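Amino acid adenylation domain-containing protein (Bacillus stratosphericus LAMA 585, PDB 6ULY) probably selects an alpha-keto acid and activates it as the acyl adenylate, as the first adenylation domain of a nonribosomal depsipeptide synthetase. Local coordinates at residues Gln16-Asp20 with Ala165-Ala169; Gly64-Gly68 with Leu90-Val94; Trp118-Glu122 with Tyr421-Asp425; Pro170-Phe176 with Cys188-Arg194. All blocks are in the same frame, centred on the assembly; numbering follows the deposited sequence.

Contacts 2, 3 and 4 belong to one mixed sheet, a worked example of how a sheet is joined to the helices and loops around it. Along the chain, contact 2 is nested inside the loop closed by contact 1; contact 4 follows contact 1 and lies inside the much longer loop closed by contact 3. Contact 4 pairs strands 173-178 and 188-192; contact 2 delivers neighbouring strands 70-74 and 94-97, and contact 3 joins helix 109-120 to the turn after edge strand 420-421. Contacts 1, 2 and 4 touch one another, their centres about 12 to 13 Å apart; contact 3 touches contact 4, centres about 14 Å apart. Only contact 3 reaches the second subunit.

Contact 1 (Gln16-Asp20 with Ala165-Ala169); sequences QTLQD and AHPAA
The N-terminal turn of helix 18-26 meets the loop running into strand 173-178 through two side chains, Gln19 and Thr17, set against His166 and Ala168. Gln19 makes the polar part. Its CG lies opposite the carbonyl carbon (chi1 -71°) and the chain runs out straight from there, carrying the amide across the gap to the loop backbone. NE2 points at the carbonyl O of His166, which lies in the plane of the amide, and the N-H...O angle is nearly straight at 166°. The modelled separation of Gln19 NE2 and His166 O, 2.5 Å, is shorter than an ordinary hydrogen bond, so its exact length is doubtful. NE2 also bonds to Val89 O of helix 78-91, so one amide nitrogen spans a loop carbonyl and a helix carbonyl. On the other branch of the amide, Gln19 OE1 lies 3.8 Å from Ala165 CB.

Ala168 packs beside this bond. Its CB lies 3.9 Å from Gln19 NE2 and 3.7 Å from OG1 of Thr17, the N-cap residue. A second residue reaches the start of the helix from nearby, because His193 ND1 accepts from Leu18 N. The loop is itself held to helix 78-91 by a backbone bond between His166 and Leu90. The contact exemplifies a helix N-terminus docked on an irregular connection by side-chain amide to main-chain carbonyl bonding, here on the surface of an adenylation domain of the AMP-binding family.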
# COMPACT_ATOMS: atom_id res chain seq x y z
N GLN A 16 5.09 1.21 36.77
CA GLN A 16 6.03 1.17 35.66
C GLN A 16 5.76 0.04 34.68
O GLN A 16 6.20 0.12 33.53
CB GLN A 16 7.46 1.04 36.19
CG GLN A 16 7.86 2.16 37.13
CD GLN A 16 7.92 3.50 36.42
OE1 GLN A 16 8.67 3.68 35.46
NE2 GLN A 16 7.11 4.45 36.87
N THR A 17 5.07 -1.02 35.12
CA THR A 17 4.59 -2.08 34.26
C THR A 17 3.08 -2.23 34.46
O THR A 17 2.51 -1.74 35.43
CB THR A 17 5.28 -3.42 34.57
OG1 THR A 17 4.73 -4.45 33.74
CG2 THR A 17 5.11 -3.81 36.03
N LEU A 18 2.43 -2.92 33.52
CA LEU A 18 0.99 -3.11 33.63
C LEU A 18 0.63 -4.05 34.78
O LEU A 18 -0.49 -3.97 35.30
CB LEU A 18 0.41 -3.65 32.32
CG LEU A 18 0.36 -2.68 31.13
CD1 LEU A 18 -0.52 -3.27 30.03
CD2 LEU A 18 -0.15 -1.30 31.51
N GLN A 19 1.54 -4.93 35.19
CA GLN A 19 1.30 -5.75 36.37
C GLN A 19 1.09 -4.87 37.60
O GLN A 19 0.19 -5.13 38.41
CB GLN A 19 2.47 -6.71 36.60
CG GLN A 19 2.55 -7.84 35.59
CD GLN A 19 3.77 -8.71 35.79
OE1 GLN A 19 4.35 -8.74 36.87
NE2 GLN A 19 4.17 -9.42 34.74
N ASP A 20 1.91 -3.83 37.76
CA ASP A 20 1.74 -2.91 38.88
C ASP A 20 0.43 -2.14 38.77
O ASP A 20 -0.17 -1.79 39.80
CB ASP A 20 2.93 -1.95 38.96
CG ASP A 20 4.27 -2.66 39.03
OD1 ASP A 20 4.31 -3.83 39.48
OD2 ASP A 20 5.28 -2.05 38.63
N ALA A 165 3.49 -14.40 38.70
CA ALA A 165 3.54 -13.44 37.60
C ALA A 165 4.97 -13.28 37.10
O ALA A 165 5.89 -13.04 37.89
CB ALA A 165 2.98 -12.09 38.04
N HIS A 166 5.15 -13.42 35.80
CA HIS A 166 6.46 -13.21 35.21
C HIS A 166 6.94 -11.79 35.51
O HIS A 166 6.20 -10.83 35.29
CB HIS A 166 6.40 -13.43 33.70
CG HIS A 166 7.72 -13.23 33.00
ND1 HIS A 166 8.14 -12.00 32.54
CD2 HIS A 166 8.70 -14.11 32.69
CE1 HIS A 166 9.33 -12.13 31.97
NE2 HIS A 166 9.69 -13.40 32.05
N PRO A 167 8.17 -11.62 36.01
CA PRO A 167 8.65 -10.26 36.30
C PRO A 167 8.94 -9.53 35.00
O PRO A 167 9.80 -9.95 34.22
CB PRO A 167 9.92 -10.51 37.12
CG PRO A 167 10.44 -11.80 36.59
CD PRO A 167 9.24 -12.62 36.18
N ALA A 168 8.21 -8.45 34.76
CA ALA A 168 8.31 -7.71 33.52
C ALA A 168 9.14 -6.45 33.72
O ALA A 168 9.16 -5.85 34.80
CB ALA A 168 6.93 -7.34 32.98
N ALA A 169 9.83 -6.04 32.65
CA ALA A 169 10.58 -4.80 32.58
C ALA A 169 9.82 -3.76 31.77
O ALA A 169 9.14 -4.11 30.80
CB ALA A 169 11.95 -5.04 31.95

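Contact 2 (Gly64-Gly68 with Leu90-Val94); sequences GLKAG and LGGFV. With SO4 (sulfate ion), chain I.
Phe93 meets Leu65 and the backbone after it where two helices end in Schellman motifs, at Gly64 and Gly92. The chain then passes into strands 70-74 and 94-97, parallel neighbours joined by helix 78-91 in a beta-alpha-beta crossover.

Packing centres on the Phe93 ring. Leu65 CB sits over one face, 3.9 Å from the centroid in a CH-pi contact, while Gly91 O lies above the opposite face. Phe93 carries CG opposite its carbonyl carbon (chi1 -44°), which folds the ring back over Gly91 and sets its rim against the other loop, with Lys66 O 3.3 Å from CD1. Leu57 and Val71 also pack on this ring.

Polar links are few and involve the main chain. Gly68 N donates to Gly92 O at 2.8 Å, approaching from well above the carbonyl plane, and Ala67 CA makes a 3.6 Å CH contact with Gly91 O. The approach is close, with Ala67 and Gly92 CA atoms 4.4 Å apart, a spacing that suits the absence of a side chain on Gly92.

A sulfate ion, probably from the crystallisation liquor, is bound by the loop: Ala67 N donates to its O3 at 3.0 Å.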
# COMPACT_ATOMS: atom_id res chain seq x y z
N GLY A 64 1.58 -24.39 26.97
CA GLY A 64 2.97 -24.24 26.61
C GLY A 64 3.45 -22.82 26.41
O GLY A 64 4.61 -22.63 26.03
N LEU A 65 2.61 -21.83 26.67
CA LEU A 65 2.98 -20.45 26.41
C LEU A 65 4.09 -20.00 27.35
O LEU A 65 3.98 -20.15 28.57
CB LEU A 65 1.77 -19.53 26.54
CG LEU A 65 0.90 -19.42 25.29
CD1 LEU A 65 0.54 -20.79 24.75
CD2 LEU A 65 -0.36 -18.63 25.59
N LYS A 66 5.16 -19.44 26.77
CA LYS A 66 6.28 -18.91 27.53
C LYS A 66 6.32 -17.40 27.40
O LYS A 66 5.80 -16.82 26.44
CB LYS A 66 7.60 -19.51 27.03
CG LYS A 66 7.65 -21.04 27.05
CD LYS A 66 7.59 -21.58 28.48
CE LYS A 66 7.72 -23.10 28.50
NZ LYS A 66 7.85 -23.63 29.89
N ALA A 67 6.93 -16.75 28.40
CA ALA A 67 7.06 -15.30 28.38
C ALA A 67 7.69 -14.83 27.08
O ALA A 67 8.71 -15.37 26.64
CB ALA A 67 7.90 -14.84 29.58
N GLY A 68 7.07 -13.83 26.45
CA GLY A 68 7.50 -13.33 25.17
C GLY A 68 6.72 -13.88 23.99
O GLY A 68 6.72 -13.26 22.92
N LEU A 90 0.18 -10.97 32.92
CA LEU A 90 0.76 -11.67 34.06
C LEU A 90 1.82 -12.67 33.60
O LEU A 90 2.87 -12.81 34.24
CB LEU A 90 -0.32 -12.40 34.86
CG LEU A 90 -1.31 -11.52 35.63
CD1 LEU A 90 -2.33 -12.39 36.35
CD2 LEU A 90 -0.58 -10.61 36.61
N GLY A 91 1.57 -13.36 32.50
CA GLY A 91 2.50 -14.36 32.02
C GLY A 91 3.65 -13.83 31.19
O GLY A 91 4.51 -14.62 30.79
N GLY A 92 3.71 -12.53 30.94
CA GLY A 92 4.69 -12.01 30.00
C GLY A 92 4.38 -12.33 28.56
O GLY A 92 5.25 -12.17 27.70
N PHE A 93 3.18 -12.81 28.29
CA PHE A 93 2.75 -13.07 26.93
C PHE A 93 2.33 -11.76 26.28
O PHE A 93 1.91 -10.82 26.96
CB PHE A 93 1.59 -14.07 26.91
CG PHE A 93 1.79 -15.23 27.85
CD1 PHE A 93 3.02 -15.86 27.95
CD2 PHE A 93 0.74 -15.69 28.63
CE1 PHE A 93 3.21 -16.92 28.81
CE2 PHE A 93 0.92 -16.76 29.49
CZ PHE A 93 2.15 -17.37 29.59
N VAL A 94 2.46 -11.70 24.96
CA VAL A 94 2.19 -10.49 24.20
C VAL A 94 0.89 -10.65 23.43
O VAL A 94 0.86 -11.33 22.39
CB VAL A 94 3.35 -10.17 23.23
CG1 VAL A 94 3.15 -8.80 22.62
CG2 VAL A 94 4.68 -10.24 23.95
S SO4 I . 8.75 -18.39 31.27
O1 SO4 I . 9.68 -17.31 31.06
O2 SO4 I . 9.00 -19.43 30.30
O3 SO4 I . 7.41 -17.90 31.13
O4 SO4 I . 8.95 -18.90 32.61

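Contact 3 (Trp118-Glu122 with Tyr421-Asp425); sequences WKLLE and YYRND. With SO4 (sulfate ion), chain J.
Arg423 bends twice, at chi2 (-123°) and chi3 (-88°), turning its guanidinium toward the carbonyl of Leu120, while Tyr422 holds CG opposite its backbone N (chi1 -173°) and lays its ring beside the leucines. The two residues are the corner of a type II beta turn from Tyr421 to Asn424, and they face the C-terminus of helix 109-120, which closes in a Schellman motif with Glu122 as its positive-phi residue.

Arg423 grips one atom side-on: NE and NH2 both donate to Leu120 O, at 3.3 and 3.2 Å, with the oxygen in the guanidinium plane. A positive group at a helix C-terminus would probably be favoured by the helix dipole. The aliphatic part of the arginine also packs on its neighbour, CG 3.5 Å above the centre of the Tyr422 ring. NH1 turns outward to a salt bridge with Asp425 of the second subunit, so this turn also meets the other chain of the assembly.

Apolar packing completes the joint. Leu120 slides past both residues in the opposite direction, CD1 meeting Arg423 CB at 3.7 Å, and Leu121 CD2 comes obliquely to Tyr422 CE2 at 3.6 Å. Phe176 of the sheet meets the same tyrosine ring. One water bridges the two segments, donating to Leu120 O at 2.9 Å and lying 2.7 Å from Tyr422 OH.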
# COMPACT_ATOMS: atom_id res chain seq x y z
N TRP A 118 -1.12 -13.60 11.49
CA TRP A 118 -0.91 -14.89 12.14
C TRP A 118 0.38 -15.53 11.67
O TRP A 118 1.18 -16.03 12.48
CB TRP A 118 -2.12 -15.79 11.86
CG TRP A 118 -1.98 -17.20 12.31
CD1 TRP A 118 -2.13 -17.69 13.58
CD2 TRP A 118 -1.69 -18.33 11.47
NE1 TRP A 118 -1.94 -19.05 13.59
CE2 TRP A 118 -1.68 -19.47 12.31
CE3 TRP A 118 -1.45 -18.49 10.11
CZ2 TRP A 118 -1.42 -20.75 11.82
CZ3 TRP A 118 -1.20 -19.77 9.62
CH2 TRP A 118 -1.18 -20.88 10.48
N LYS A 119 0.62 -15.51 10.35
CA LYS A 119 1.85 -16.07 9.81
C LYS A 119 3.06 -15.22 10.19
O LYS A 119 4.15 -15.76 10.45
CB LYS A 119 1.74 -16.18 8.28
CG LYS A 119 2.93 -16.84 7.61
CD LYS A 119 2.66 -17.07 6.12
CE LYS A 119 3.86 -17.71 5.42
NZ LYS A 119 3.60 -17.96 3.97
N LEU A 120 2.90 -13.90 10.23
CA LEU A 120 4.02 -13.04 10.62
C LEU A 120 4.47 -13.34 12.04
O LEU A 120 5.66 -13.23 12.35
CB LEU A 120 3.62 -11.57 10.48
CG LEU A 120 4.76 -10.56 10.62
CD1 LEU A 120 5.80 -10.79 9.52
CD2 LEU A 120 4.23 -9.13 10.58
N LEU A 121 3.53 -13.71 12.91
CA LEU A 121 3.82 -14.03 14.31
C LEU A 121 4.18 -15.49 14.51
O LEU A 121 4.20 -15.96 15.66
CB LEU A 121 2.62 -13.65 15.17
CG LEU A 121 2.32 -12.15 15.22
CD1 LEU A 121 0.90 -11.89 15.67
CD2 LEU A 121 3.30 -11.45 16.15
N GLU A 122 4.45 -16.23 13.44
CA GLU A 122 4.87 -17.63 13.52
C GLU A 122 3.81 -18.49 14.23
O GLU A 122 4.09 -19.20 15.19
CB GLU A 122 6.23 -17.75 14.22
CG GLU A 122 7.37 -17.15 13.41
CD GLU A 122 8.72 -17.28 14.10
OE1 GLU A 122 8.74 -17.52 15.32
OE2 GLU A 122 9.75 -17.16 13.41
N TYR A 421 6.86 -1.36 13.75
CA TYR A 421 6.11 -2.43 13.13
C TYR A 421 6.90 -3.73 13.19
O TYR A 421 8.10 -3.76 12.91
CB TYR A 421 5.78 -2.09 11.67
CG TYR A 421 5.04 -0.79 11.49
CD1 TYR A 421 3.77 -0.60 12.03
CD2 TYR A 421 5.60 0.25 10.76
CE1 TYR A 421 3.09 0.58 11.85
CE2 TYR A 421 4.93 1.44 10.57
CZ TYR A 421 3.67 1.60 11.12
OH TYR A 421 3.00 2.78 10.94
N TYR A 422 6.22 -4.81 13.55
CA TYR A 422 6.89 -6.08 13.77
C TYR A 422 7.40 -6.65 12.45
O TYR A 422 6.66 -6.73 11.46
CB TYR A 422 5.92 -7.06 14.44
CG TYR A 422 6.53 -8.38 14.88
CD1 TYR A 422 7.61 -8.41 15.77
CD2 TYR A 422 6.02 -9.58 14.44
CE1 TYR A 422 8.17 -9.61 16.17
CE2 TYR A 422 6.56 -10.79 14.84
CZ TYR A 422 7.63 -10.80 15.70
OH TYR A 422 8.16 -12.01 16.09
N ARG A 423 8.68 -7.03 12.44
CA ARG A 423 9.28 -7.73 11.30
C ARG A 423 9.17 -6.91 10.01
O ARG A 423 8.89 -7.44 8.93
CB ARG A 423 8.64 -9.11 11.12
CG ARG A 423 8.93 -10.07 12.29
CD ARG A 423 9.61 -11.33 11.80
NE ARG A 423 8.65 -12.36 11.41
CZ ARG A 423 8.89 -13.33 10.53
NH1 ARG A 423 10.07 -13.41 9.92
NH2 ARG A 423 7.94 -14.21 10.26
N ASN A 424 9.39 -5.60 10.12
CA ASN A 424 9.34 -4.75 8.93
C ASN A 424 10.24 -3.53 9.14
O ASN A 424 9.79 -2.41 9.37
CB ASN A 424 7.90 -4.33 8.61
CG ASN A 424 7.78 -3.71 7.24
OD1 ASN A 424 8.76 -3.20 6.70
ND2 ASN A 424 6.59 -3.77 6.66
N ASP A 425 11.55 -3.77 9.04
CA ASP A 425 12.51 -2.67 9.15
C ASP A 425 12.20 -1.57 8.15
O ASP A 425 12.32 -0.38 8.46
CB ASP A 425 13.93 -3.19 8.92
CG ASP A 425 14.39 -4.16 9.98
OD1 ASP A 425 13.61 -4.41 10.93
OD2 ASP A 425 15.52 -4.66 9.87
S SO4 J . 1.11 -20.93 5.68
O1 SO4 J . 1.78 -22.15 5.30
O2 SO4 J . 1.34 -19.94 4.66
O3 SO4 J . -0.31 -21.16 5.81
O4 SO4 J . 1.65 -20.48 6.96
O HOH W 1 7.47 -14.04 14.40

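Contact 4 (Pro170-Phe176 with Cys188-Arg194); sequences PDDSVFF and CVEHSHR
Phe176 and Glu190 lie side by side and point the same way from a beta hairpin, strands 173-178 and 188-192, whose connection in this family carries the glycine-, serine- and threonine-rich phosphate-binding loop. Glu190 runs straight out with CG opposite its backbone N (chi1 179°), so its chain passes along the phenyl ring, CD 3.5 Å from Phe176 CE1, with the carboxylate turned 35° from the ring. Its end is met from above the carboxylate plane by Ser173 OG, which donates to OE1 at 2.6 Å; Lys419 NZ bonds to the same hydroxyl. Cys188 SG approaches the Phe176 ring obliquely, as a sulfur-aromatic contact.

Between the strands, Val174 N donates to His191 O at 2.8 Å. On the Phe175 and His191 side the two rings sit obliquely, and His191 NE2 is bonded to Ser334 O. Val174 crosses over the face of His193, CG2 lying 3.8 Å from the ring centroid.

Where strand 188-192 passes into helix 193-207, with Ser192 as N-cap, carbonyls of the preceding loop take first-turn N-H groups: His193 N donates to Asp172 O and Arg194 N to Pro170 O. The guanidinium of Arg194 spreads with one face against Pro170 CB at 3.5 Å, and grips the Asp171 carboxylate side-on, one nitrogen to each oxygen: NE to OD1 at 2.9 Å and NH2 to OD2 at 3.2 Å.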
# COMPACT_ATOMS: atom_id res chain seq x y z
N PRO A 170 9.90 -2.48 32.14
CA PRO A 170 9.14 -1.45 31.41
C PRO A 170 9.30 -1.51 29.89
O PRO A 170 8.35 -1.17 29.17
CB PRO A 170 9.71 -0.15 31.98
CG PRO A 170 10.08 -0.50 33.38
CD PRO A 170 10.58 -1.92 33.33
N ASP A 171 10.46 -1.91 29.39
CA ASP A 171 10.69 -1.92 27.95
C ASP A 171 10.26 -3.22 27.28
O ASP A 171 10.30 -3.31 26.05
CB ASP A 171 12.17 -1.66 27.65
CG ASP A 171 12.59 -0.25 28.00
OD1 ASP A 171 11.93 0.70 27.53
OD2 ASP A 171 13.56 -0.09 28.77
N ASP A 172 9.85 -4.22 28.06
CA ASP A 172 9.27 -5.42 27.48
C ASP A 172 8.07 -5.05 26.61
O ASP A 172 7.32 -4.13 26.93
CB ASP A 172 8.84 -6.39 28.58
CG ASP A 172 10.01 -6.99 29.33
OD1 ASP A 172 11.16 -6.77 28.91
OD2 ASP A 172 9.78 -7.69 30.34
N SER A 173 7.91 -5.76 25.50
CA SER A 173 6.71 -5.61 24.69
C SER A 173 5.49 -6.06 25.48
O SER A 173 5.49 -7.14 26.07
CB SER A 173 6.84 -6.42 23.40
OG SER A 173 7.88 -5.92 22.59
N VAL A 174 4.44 -5.24 25.48
CA VAL A 174 3.25 -5.52 26.26
C VAL A 174 2.11 -6.03 25.38
O VAL A 174 1.34 -6.89 25.82
CB VAL A 174 2.82 -4.27 27.06
CG1 VAL A 174 2.36 -3.15 26.13
CG2 VAL A 174 1.72 -4.63 28.07
N PHE A 175 1.99 -5.53 24.15
CA PHE A 175 1.05 -6.12 23.20
C PHE A 175 1.36 -5.64 21.79
O PHE A 175 2.01 -4.61 21.59
CB PHE A 175 -0.42 -5.80 23.56
CG PHE A 175 -0.77 -4.33 23.48
CD1 PHE A 175 -1.07 -3.74 22.26
CD2 PHE A 175 -0.83 -3.56 24.62
CE1 PHE A 175 -1.40 -2.40 22.19
CE2 PHE A 175 -1.15 -2.22 24.56
CZ PHE A 175 -1.45 -1.64 23.34
N PHE A 176 0.88 -6.42 20.82
CA PHE A 176 0.79 -6.00 19.44
C PHE A 176 -0.61 -5.46 19.16
O PHE A 176 -1.58 -5.85 19.80
CB PHE A 176 1.07 -7.17 18.49
CG PHE A 176 2.45 -7.74 18.60
CD1 PHE A 176 3.53 -7.06 18.06
CD2 PHE A 176 2.66 -8.95 19.22
CE1 PHE A 176 4.80 -7.58 18.15
CE2 PHE A 176 3.93 -9.48 19.31
CZ PHE A 176 5.01 -8.80 18.77
N CYS A 188 1.90 -4.47 12.19
CA CYS A 188 1.85 -5.04 13.53
C CYS A 188 2.56 -4.09 14.50
O CYS A 188 3.77 -4.19 14.72
CB CYS A 188 2.49 -6.41 13.52
SG CYS A 188 1.84 -7.54 14.73
N VAL A 189 1.79 -3.18 15.08
CA VAL A 189 2.35 -2.18 15.99
C VAL A 189 2.73 -2.88 17.29
O VAL A 189 1.88 -3.46 17.97
CB VAL A 189 1.35 -1.04 16.23
CG1 VAL A 189 1.88 -0.04 17.25
CG2 VAL A 189 1.03 -0.34 14.90
N GLU A 190 4.02 -2.83 17.63
CA GLU A 190 4.53 -3.46 18.84
C GLU A 190 4.81 -2.39 19.88
O GLU A 190 5.60 -1.48 19.65
CB GLU A 190 5.80 -4.26 18.53
CG GLU A 190 6.42 -4.94 19.75
CD GLU A 190 7.56 -5.87 19.41
OE1 GLU A 190 7.79 -6.82 20.17
OE2 GLU A 190 8.23 -5.65 18.37
N HIS A 191 4.16 -2.51 21.04
CA HIS A 191 4.27 -1.53 22.11
C HIS A 191 4.92 -2.15 23.33
O HIS A 191 4.94 -3.37 23.51
CB HIS A 191 2.90 -0.96 22.49
CG HIS A 191 2.50 0.22 21.67
ND1 HIS A 191 3.11 1.45 21.80
CD2 HIS A 191 1.53 0.38 20.74
CE1 HIS A 191 2.55 2.31 20.96
NE2 HIS A 191 1.59 1.68 20.31
N SER A 192 5.46 -1.28 24.18
CA SER A 192 6.04 -1.67 25.45
C SER A 192 5.20 -1.12 26.59
O SER A 192 4.34 -0.26 26.40
CB SER A 192 7.48 -1.17 25.55
OG SER A 192 7.49 0.24 25.73
N HIS A 193 5.46 -1.62 27.80
CA HIS A 193 4.82 -1.04 28.98
C HIS A 193 5.11 0.45 29.07
O HIS A 193 4.23 1.24 29.43
CB HIS A 193 5.30 -1.75 30.25
CG HIS A 193 5.07 -3.22 30.26
ND1 HIS A 193 3.96 -3.80 30.84
CD2 HIS A 193 5.82 -4.25 29.79
CE1 HIS A 193 4.02 -5.11 30.71
NE2 HIS A 193 5.15 -5.41 30.08
N ARG A 194 6.34 0.85 28.74
CA ARG A 194 6.75 2.24 28.91
C ARG A 194 5.98 3.16 27.96
O ARG A 194 5.48 4.21 28.38
CB ARG A 194 8.26 2.37 28.67
CG ARG A 194 8.83 3.73 29.06
CD ARG A 194 10.29 3.87 28.66
NE ARG A 194 11.15 2.86 29.26
CZ ARG A 194 11.61 2.89 30.51
NH1 ARG A 194 11.29 3.90 31.31
NH2 ARG A 194 12.40 1.92 30.95